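Long-range contacts in uncharacterized protein (Bacteroides eggerthii DSM 20697, PDB 4ECO), which is of unknown function but, as a leucine-rich repeat protein, probably offers its curved solenoid surface for binding other proteins: residues Lys318-Glu323 and Gly344-Phe349; Leu338-Glu343 and Ala361-Thr366; Gly350-Leu355 and Pro369-Gly374. One frame throughout, in Å; residues are numbered along the deposited sequence. Where two conformers were deposited one is given.

Contact 1: Lys318-Glu323 and Gly344-Phe349; sequences KTFPVE and GKLPAF
Phe320 is held between Leu346 and Pro347. The Leu346 methyl CD2 sits squarely over one face of the Phe320 ring, 4.0 Å from its centroid, in a CH-pi contact, while the other methyl, CD1, reaches the rim of the ring at CE2. The CB of Phe320 points toward 344-349, and chi1 of -70° sets CG anti to the carbonyl carbon, beside the backbone N. The two phenylalanine rings meet obliquely, Phe320 CE2 lying 3.9 Å from Phe349 CE2 with the planes at 55°. Trp295 of helix 288-300 also meets the Phe320 ring, and Leu335 and Leu342 touch it; Phe349 in turn touches Trp295, Leu335 and Leu326, so both rings belong to the hydrophobic core of the repeat solenoid.

Pro347 packs against the backbone of 318-323 as well as its side chains. Its CD rests 3.7 Å from Phe320 CB and 3.5 Å from Thr319 OG1. CG lies near the carbonyl oxygen of Phe320, and CB lies 3.5 Å from Pro321 O.

The polar part is a single hydrogen bond between the two loops. Ala348 N donates to Glu323 OE2 at 3.1 Å, with an N-H...O angle of 153°, and approaches from well above the carboxylate plane. Glu323 was deposited in two conformers, so this bond, seen in the one given, is doubtful. The glutamate opens helix 323-326, directly after Val322 at the N-cap.

The loops following successive repeat strands are thus joined chiefly by apolar side chains, with the proline ring packed against the carbonyl oxygens of Phe320 and Pro321; the carboxylate adds a directional but possibly part-time tie.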
loop_
_atom_site.group_PDB
_atom_site.type_symbol
_atom_site.label_atom_id
_atom_site.label_comp_id
_atom_site.label_asym_id
_atom_site.label_seq_id
_atom_site.Cartn_x
_atom_site.Cartn_y
_atom_site.Cartn_z
ATOM N N LYS A 318 10.214 -13.053 10.848
ATOM C CA LYS A 318 9.266 -14.061 11.344
ATOM C C LYS A 318 8.449 -13.466 12.490
ATOM O O LYS A 318 7.360 -13.942 12.770
ATOM C CB LYS A 318 9.962 -15.367 11.766
ATOM C CG LYS A 318 10.244 -16.297 10.593
ATOM C CD LYS A 318 11.148 -17.420 11.030
ATOM C CE LYS A 318 11.799 -18.119 9.865
ATOM N NZ LYS A 318 13.034 -18.847 10.289
ATOM N N THR A 319 8.956 -12.392 13.108
ATOM C CA THR A 319 8.293 -11.657 14.195
ATOM C C THR A 319 8.965 -10.282 14.329
ATOM O O THR A 319 9.977 -10.021 13.681
ATOM C CB THR A 319 8.312 -12.459 15.543
ATOM O OG1 THR A 319 7.367 -11.911 16.480
ATOM C CG2 THR A 319 9.695 -12.536 16.171
ATOM N N PHE A 320 8.388 -9.424 15.180
ATOM C CA PHE A 320 8.873 -8.089 15.521
ATOM C C PHE A 320 9.775 -8.156 16.719
ATOM O O PHE A 320 9.641 -9.110 17.495
ATOM C CB PHE A 320 7.674 -7.160 15.871
ATOM C CG PHE A 320 6.723 -6.728 14.783
ATOM C CD1 PHE A 320 6.969 -7.044 13.450
ATOM C CD2 PHE A 320 5.599 -5.976 15.086
ATOM C CE1 PHE A 320 6.105 -6.622 12.448
ATOM C CE2 PHE A 320 4.731 -5.559 14.079
ATOM C CZ PHE A 320 4.991 -5.884 12.766
ATOM N N PRO A 321 10.587 -7.096 16.996
ATOM C CA PRO A 321 11.330 -7.050 18.267
ATOM C C PRO A 321 10.381 -7.083 19.488
ATOM O O PRO A 321 9.168 -6.842 19.349
ATOM C CB PRO A 321 12.053 -5.702 18.181
ATOM C CG PRO A 321 12.152 -5.423 16.727
ATOM C CD PRO A 321 10.840 -5.870 16.210
ATOM N N VAL A 322 10.936 -7.369 20.678
ATOM C CA VAL A 322 10.236 -7.446 21.973
ATOM C C VAL A 322 9.401 -6.158 22.224
ATOM O O VAL A 322 9.842 -5.060 21.842
ATOM C CB VAL A 322 11.281 -7.676 23.093
ATOM C CG1 VAL A 322 10.641 -7.680 24.480
ATOM C CG2 VAL A 322 12.054 -8.971 22.850
ATOM N N GLU A 323 8.189 -6.317 22.863
ATOM C CA GLU A 323 7.254 -5.230 23.188
ATOM C C GLU A 323 7.967 -4.047 23.860
ATOM O O GLU A 323 7.721 -2.906 23.470
ATOM C CB GLU A 323 6.108 -5.725 24.098
ATOM C CG GLU A 323 5.244 -6.833 23.504
ATOM C CD GLU A 323 3.780 -6.859 23.912
ATOM O OE1 GLU A 323 3.369 -6.031 24.759
ATOM O OE2 GLU A 323 3.033 -7.688 23.346
ATOM N N GLY A 344 2.376 -16.171 13.775
ATOM C CA GLY A 344 1.792 -16.189 15.109
ATOM C C GLY A 344 1.237 -14.876 15.593
ATOM O O GLY A 344 0.798 -14.042 14.786
ATOM N N LYS A 345 1.222 -14.717 16.934
ATOM C CA LYS A 345 0.748 -13.512 17.610
ATOM C C LYS A 345 1.860 -12.462 17.517
ATOM O O LYS A 345 3.034 -12.785 17.705
ATOM C CB LYS A 345 0.335 -13.844 19.064
ATOM C CG LYS A 345 -0.185 -12.650 19.895
ATOM C CD LYS A 345 -1.127 -13.052 21.048
ATOM C CE LYS A 345 -0.544 -13.969 22.123
ATOM N NZ LYS A 345 -1.537 -14.309 23.189
ATOM N N LEU A 346 1.512 -11.236 17.139
ATOM C CA LEU A 346 2.526 -10.189 16.973
ATOM C C LEU A 346 2.859 -9.476 18.271
ATOM O O LEU A 346 1.942 -9.158 19.020
ATOM C CB LEU A 346 2.088 -9.121 15.956
ATOM C CG LEU A 346 2.302 -9.369 14.487
ATOM C CD1 LEU A 346 1.846 -8.158 13.689
ATOM C CD2 LEU A 346 3.753 -9.654 14.177
ATOM N N PRO A 347 4.135 -9.096 18.520
ATOM C CA PRO A 347 4.420 -8.248 19.696
ATOM C C PRO A 347 3.711 -6.884 19.527
ATOM O O PRO A 347 3.472 -6.467 18.385
ATOM C CB PRO A 347 5.953 -8.139 19.692
ATOM C CG PRO A 347 6.430 -9.253 18.772
ATOM C CD PRO A 347 5.363 -9.365 17.743
ATOM N N ALA A 348 3.308 -6.221 20.639
ATOM C CA ALA A 348 2.560 -4.950 20.571
ATOM C C ALA A 348 3.425 -3.709 20.850
ATOM O O ALA A 348 4.351 -3.775 21.654
ATOM C CB ALA A 348 1.410 -4.978 21.563
ATOM N N PHE A 349 3.090 -2.572 20.202
ATOM C CA PHE A 349 3.759 -1.274 20.422
ATOM C C PHE A 349 3.138 -0.515 21.621
ATOM O O PHE A 349 3.842 0.187 22.364
ATOM C CB PHE A 349 3.650 -0.382 19.168
ATOM C CG PHE A 349 4.369 -0.868 17.936
ATOM C CD1 PHE A 349 5.689 -0.502 17.694
ATOM C CD2 PHE A 349 3.723 -1.671 17.005
ATOM C CE1 PHE A 349 6.356 -0.961 16.558
ATOM C CE2 PHE A 349 4.396 -2.139 15.877
ATOM C CZ PHE A 349 5.705 -1.779 15.659
#

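Contact 2: Leu338-Glu343 and Ala361-Thr366; sequences LYNQLE and AYNQIT
Tyr339 and Tyr362 lie side by side and point the same way, their rings forming an offset stack with centroids 4.4 Å apart and planes at 18°. Tyr339 CE1 stands 3.4 Å from Tyr362 CG, and Tyr362 CB lies over the face of the Tyr339 ring. Leu338 CD2 touches the edge of the Tyr362 ring and also packs on Ala361 CB. An alanine in place of Tyr362 would probably leave the Tyr339 ring without its stacking mate on this side and open a gap between it and His386.

Beside the stack, Asn363 OD1 accepts a hydrogen bond from Leu342 N at 3.1 Å and a weak one from Asn340 N. The CB of Asn363 points toward 338-343 and its CG is anti to the carbonyl carbon (chi1 -75°); the side chain crosses that of Leu342. Asn340 and Asn363 are successive rungs of the asparagine ladder of leucine-rich repeats, with Leu342 and Ile365 as the hydrophobic residues that follow; Leu342 CB meets Ile365 CG1 at 3.7 Å. Gln364 N bonds to Leu342 O at 2.7 Å, beside the parallel bridge of Glu343 with Gln364.

Further out, Asn363 ND2 donates to Leu360 O and Cys337 O, while Asn387 OD1 takes Ile365 N in the next rung. Tyr314 stacks on Tyr339 and His386 on Tyr362, extending the ring column in both directions.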
loop_
_atom_site.group_PDB
_atom_site.type_symbol
_atom_site.label_atom_id
_atom_site.label_comp_id
_atom_site.label_asym_id
_atom_site.label_seq_id
_atom_site.Cartn_x
_atom_site.Cartn_y
_atom_site.Cartn_z
ATOM N N LEU A 338 4.829 -5.653 4.200
ATOM C CA LEU A 338 4.362 -6.442 3.066
ATOM C C LEU A 338 5.362 -7.518 2.683
ATOM O O LEU A 338 6.561 -7.256 2.661
ATOM C CB LEU A 338 4.132 -5.540 1.855
ATOM C CG LEU A 338 2.869 -4.702 1.835
ATOM C CD1 LEU A 338 3.048 -3.520 0.907
ATOM C CD2 LEU A 338 1.700 -5.509 1.344
ATOM N N TYR A 339 4.882 -8.727 2.419
ATOM C CA TYR A 339 5.665 -9.863 1.954
ATOM C C TYR A 339 6.871 -10.137 2.842
ATOM O O TYR A 339 8.029 -9.994 2.431
ATOM C CB TYR A 339 6.115 -9.669 0.491
ATOM C CG TYR A 339 4.988 -9.332 -0.452
ATOM C CD1 TYR A 339 4.195 -10.330 -1.005
ATOM C CD2 TYR A 339 4.715 -8.017 -0.798
ATOM C CE1 TYR A 339 3.162 -10.024 -1.893
ATOM C CE2 TYR A 339 3.683 -7.699 -1.683
ATOM C CZ TYR A 339 2.914 -8.708 -2.235
ATOM O OH TYR A 339 1.906 -8.392 -3.118
ATOM N N ASN A 340 6.580 -10.542 4.068
ATOM C CA ASN A 340 7.565 -10.992 5.041
ATOM C C ASN A 340 7.168 -12.426 5.396
ATOM O O ASN A 340 6.416 -13.038 4.636
ATOM C CB ASN A 340 7.643 -10.042 6.256
ATOM C CG ASN A 340 8.661 -8.929 6.129
ATOM O OD1 ASN A 340 9.827 -9.087 6.509
ATOM N ND2 ASN A 340 8.227 -7.757 5.667
ATOM N N GLN A 341 7.624 -12.955 6.529
ATOM C CA GLN A 341 7.269 -14.300 6.956
ATOM C C GLN A 341 6.691 -14.258 8.357
ATOM O O GLN A 341 6.878 -15.209 9.130
ATOM C CB GLN A 341 8.514 -15.184 6.930
ATOM C CG GLN A 341 8.996 -15.643 5.573
ATOM C CD GLN A 341 10.110 -16.632 5.828
ATOM O OE1 GLN A 341 11.272 -16.248 6.002
ATOM N NE2 GLN A 341 9.762 -17.919 5.992
ATOM N N LEU A 342 6.065 -13.108 8.715
ATOM C CA LEU A 342 5.519 -12.852 10.050
ATOM C C LEU A 342 4.522 -13.936 10.413
ATOM O O LEU A 342 3.576 -14.178 9.670
ATOM C CB LEU A 342 4.873 -11.453 10.151
ATOM C CG LEU A 342 5.770 -10.217 9.948
ATOM C CD1 LEU A 342 4.934 -8.983 9.869
ATOM C CD2 LEU A 342 6.749 -10.042 11.076
ATOM N N GLU A 343 4.793 -14.648 11.510
ATOM C CA GLU A 343 3.977 -15.766 11.985
ATOM C C GLU A 343 3.518 -15.549 13.436
ATOM O O GLU A 343 4.204 -14.852 14.207
ATOM C CB GLU A 343 4.758 -17.093 11.870
ATOM C CG GLU A 343 6.025 -17.141 12.715
ATOM C CD GLU A 343 6.985 -18.290 12.497
ATOM O OE1 GLU A 343 6.848 -19.014 11.485
ATOM O OE2 GLU A 343 7.914 -18.432 13.325
ATOM N N ALA A 361 0.015 -6.821 5.209
ATOM C CA ALA A 361 -0.467 -7.789 4.250
ATOM C C ALA A 361 0.635 -8.733 3.782
ATOM O O ALA A 361 1.818 -8.392 3.817
ATOM C CB ALA A 361 -1.106 -7.097 3.066
ATOM N N TYR A 362 0.214 -9.951 3.394
ATOM C CA TYR A 362 1.023 -11.005 2.827
ATOM C C TYR A 362 2.062 -11.515 3.831
ATOM O O TYR A 362 3.284 -11.416 3.636
ATOM C CB TYR A 362 1.668 -10.559 1.517
ATOM C CG TYR A 362 0.662 -10.311 0.419
ATOM C CD1 TYR A 362 0.220 -11.349 -0.392
ATOM C CD2 TYR A 362 0.151 -9.036 0.183
ATOM C CE1 TYR A 362 -0.711 -11.129 -1.410
ATOM C CE2 TYR A 362 -0.807 -8.808 -0.815
ATOM C CZ TYR A 362 -1.214 -9.856 -1.626
ATOM O OH TYR A 362 -2.107 -9.651 -2.656
ATOM N N ASN A 363 1.537 -12.127 4.886
ATOM C CA ASN A 363 2.297 -12.756 5.963
ATOM C C ASN A 363 1.508 -13.987 6.445
ATOM O O ASN A 363 0.641 -14.493 5.727
ATOM C CB ASN A 363 2.583 -11.754 7.096
ATOM C CG ASN A 363 3.649 -10.755 6.773
ATOM O OD1 ASN A 363 4.822 -11.064 6.802
ATOM N ND2 ASN A 363 3.277 -9.520 6.558
ATOM N N GLN A 364 1.810 -14.467 7.642
ATOM C CA GLN A 364 1.144 -15.636 8.207
ATOM C C GLN A 364 0.808 -15.349 9.683
ATOM O O GLN A 364 0.906 -16.218 10.551
ATOM C CB GLN A 364 2.037 -16.886 8.016
ATOM C CG GLN A 364 2.124 -17.383 6.558
ATOM C CD GLN A 364 0.869 -18.062 5.985
ATOM O OE1 GLN A 364 0.641 -19.244 6.192
ATOM N NE2 GLN A 364 0.031 -17.325 5.247
ATOM N N ILE A 365 0.423 -14.089 9.944
ATOM C CA ILE A 365 0.024 -13.569 11.253
ATOM C C ILE A 365 -1.293 -14.248 11.655
ATOM O O ILE A 365 -2.217 -14.295 10.845
ATOM C CB ILE A 365 -0.081 -12.019 11.213
ATOM C CG1 ILE A 365 1.268 -11.396 10.793
ATOM C CG2 ILE A 365 -0.561 -11.457 12.551
ATOM C CD1 ILE A 365 1.219 -9.930 10.325
ATOM N N THR A 366 -1.359 -14.792 12.887
ATOM C CA THR A 366 -2.558 -15.471 13.386
ATOM C C THR A 366 -3.330 -14.619 14.377
ATOM O O THR A 366 -4.536 -14.853 14.568
ATOM C CB THR A 366 -2.215 -16.808 14.042
ATOM O OG1 THR A 366 -1.295 -16.603 15.127
ATOM C CG2 THR A 366 -1.706 -17.829 13.052
#

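Contact 3: Gly350-Leu355 and Pro369-Gly374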
loop_
_atom_site.group_PDB
_atom_site.type_symbol
_atom_site.label_atom_id
_atom_site.label_comp_id
_atom_site.label_asym_id
_atom_site.label_seq_id
_atom_site.Cartn_x
_atom_site.Cartn_y
_atom_site.Cartn_z
ATOM N N GLY A 350 1.808 -0.631 21.734
ATOM C CA GLY A 350 0.986 0.051 22.723
ATOM C C GLY A 350 0.112 1.102 22.068
ATOM O O GLY A 350 0.432 1.575 20.972
ATOM N N SER A 351 -1.006 1.465 22.734
ATOM C CA SER A 351 -1.983 2.474 22.279
ATOM C C SER A 351 -1.342 3.855 22.088
ATOM O O SER A 351 -1.793 4.628 21.245
ATOM C CB SER A 351 -3.124 2.616 23.285
ATOM O OG SER A 351 -3.440 1.424 23.984
ATOM N N GLU A 352 -0.316 4.164 22.909
ATOM C CA GLU A 352 0.455 5.415 22.945
ATOM C C GLU A 352 1.113 5.742 21.588
ATOM O O GLU A 352 1.243 6.927 21.250
ATOM C CB GLU A 352 1.544 5.365 24.019
ATOM C CG GLU A 352 1.010 5.165 25.427
ATOM C CD GLU A 352 0.316 3.838 25.691
ATOM O OE1 GLU A 352 0.678 2.817 25.058
ATOM O OE2 GLU A 352 -0.623 3.829 26.519
ATOM N N ILE A 353 1.547 4.702 20.829
ATOM C CA ILE A 353 2.157 4.850 19.502
ATOM C C ILE A 353 0.989 4.938 18.520
ATOM O O ILE A 353 0.183 4.016 18.443
ATOM C CB ILE A 353 3.180 3.707 19.215
ATOM C CG1 ILE A 353 4.488 3.961 20.008
ATOM C CG2 ILE A 353 3.458 3.542 17.702
ATOM C CD1 ILE A 353 5.246 2.749 20.393
ATOM N N LYS A 354 0.859 6.089 17.849
ATOM C CA LYS A 354 -0.242 6.395 16.949
ATOM C C LYS A 354 0.167 6.234 15.483
ATOM O O LYS A 354 0.947 7.033 14.970
ATOM C CB LYS A 354 -0.749 7.829 17.206
ATOM C CG LYS A 354 -1.228 8.089 18.624
ATOM C CD LYS A 354 -2.553 7.408 18.923
ATOM C CE LYS A 354 -2.943 7.614 20.359
ATOM N NZ LYS A 354 -4.087 6.753 20.719
ATOM N N LEU A 355 -0.360 5.207 14.806
ATOM C CA LEU A 355 -0.038 4.992 13.402
ATOM C C LEU A 355 -1.061 5.676 12.467
ATOM O O LEU A 355 -2.267 5.641 12.717
ATOM C CB LEU A 355 0.058 3.487 13.064
ATOM C CG LEU A 355 1.141 2.675 13.790
ATOM C CD1 LEU A 355 1.005 1.216 13.489
ATOM C CD2 LEU A 355 2.543 3.122 13.409
ATOM N N PRO A 369 -2.571 -8.372 18.764
ATOM C CA PRO A 369 -2.845 -8.193 20.208
ATOM C C PRO A 369 -3.733 -7.010 20.504
ATOM O O PRO A 369 -3.850 -6.103 19.676
ATOM C CB PRO A 369 -1.456 -7.973 20.815
ATOM C CG PRO A 369 -0.651 -7.440 19.702
ATOM C CD PRO A 369 -1.141 -8.156 18.469
ATOM N N ALA A 370 -4.334 -7.029 21.702
ATOM C CA ALA A 370 -5.274 -6.018 22.201
ATOM C C ALA A 370 -4.675 -4.608 22.185
ATOM O O ALA A 370 -5.385 -3.644 21.862
ATOM C CB ALA A 370 -5.707 -6.374 23.613
ATOM N N ASN A 371 -3.374 -4.506 22.477
ATOM C CA ASN A 371 -2.721 -3.215 22.539
ATOM C C ASN A 371 -1.734 -3.010 21.405
ATOM O O ASN A 371 -0.730 -2.296 21.575
ATOM C CB ASN A 371 -1.995 -3.090 23.885
ATOM C CG ASN A 371 -2.209 -1.741 24.516
ATOM O OD1 ASN A 371 -3.287 -1.139 24.383
ATOM N ND2 ASN A 371 -1.208 -1.251 25.266
ATOM N N PHE A 372 -2.021 -3.598 20.228
ATOM C CA PHE A 372 -1.078 -3.545 19.120
ATOM C C PHE A 372 -0.576 -2.119 18.860
ATOM O O PHE A 372 0.644 -1.909 18.858
ATOM C CB PHE A 372 -1.640 -4.149 17.846
ATOM C CG PHE A 372 -0.572 -4.196 16.787
ATOM C CD1 PHE A 372 0.539 -5.036 16.930
ATOM C CD2 PHE A 372 -0.634 -3.360 15.675
ATOM C CE1 PHE A 372 1.559 -5.047 15.973
ATOM C CE2 PHE A 372 0.383 -3.378 14.710
ATOM C CZ PHE A 372 1.471 -4.223 14.865
ATOM N N CYS A 373 -1.510 -1.144 18.696
ATOM C CA CYS A 373 -1.184 0.262 18.456
ATOM C C CYS A 373 -2.415 1.163 18.600
ATOM O O CYS A 373 -3.541 0.682 18.715
ATOM C CB CYS A 373 -0.579 0.423 17.065
ATOM S SG CYS A 373 -1.752 0.120 15.723
ATOM N N GLY A 374 -2.166 2.472 18.524
ATOM C CA GLY A 374 -3.167 3.523 18.467
ATOM C C GLY A 374 -3.194 4.034 17.038
ATOM O O GLY A 374 -2.484 3.497 16.178
#
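Leu355 and Cys373 meet through their first torsions: Leu355 CG is anti to the carbonyl carbon (chi1 -62°), and Cys373 SG stands between its backbone N and carbonyl carbon (chi1 68°). With chi2 extended, Leu355 CD1 comes to lie 3.7 Å from Cys373 SG, an apolar touch in the interior.

The backbone supplies the main grip. Gly374 N donates to Ile353 O at 2.8 Å, and Leu355 N returns the link to Gly374 O at 3.1 Å, approaching from above the carbonyl plane in a nearly straight bond of 171°. These two bonds flank the parallel bridge of Lys354 with Gly374. At the other end, Gly350 N makes weak bonds to both Asn371 O and Phe372 O. The absence of a side chain at Gly374 matters, since a CB there would probably be crowded by Ser351 O, to which the Lys354 amine bonds weakly.

The type I turn of Pro369-Phe372 precedes strand 373-375, which pairs in parallel with strand 354-359. Phe372 sets its ring edge-to-face with Phe349, and Leu355 reaches inward to Leu332, close to where strand 334-336 begins.

Overall arrangement
The three contacts tie neighbouring coils of the solenoid together at different levels. Contacts 1 and 2 have centres about 12 Å apart and share backbone bonding, Glu343 N lying 2.9 Å from Lys318 O and Thr366 N 3.0 Å from Gly344 O. Contacts 1 and 3, also about 12 Å apart between centres, join through Phe349 N and Phe372 O at 2.9 Å and through the packing of Pro369 on Leu346. Contacts 2 and 3 are about 19 Å apart between centres and are joined by the chain alone, their segments adjoining in sequence. None of the three includes Glu117 or Ser192, the sodium ligands; they build the repeat scaffold.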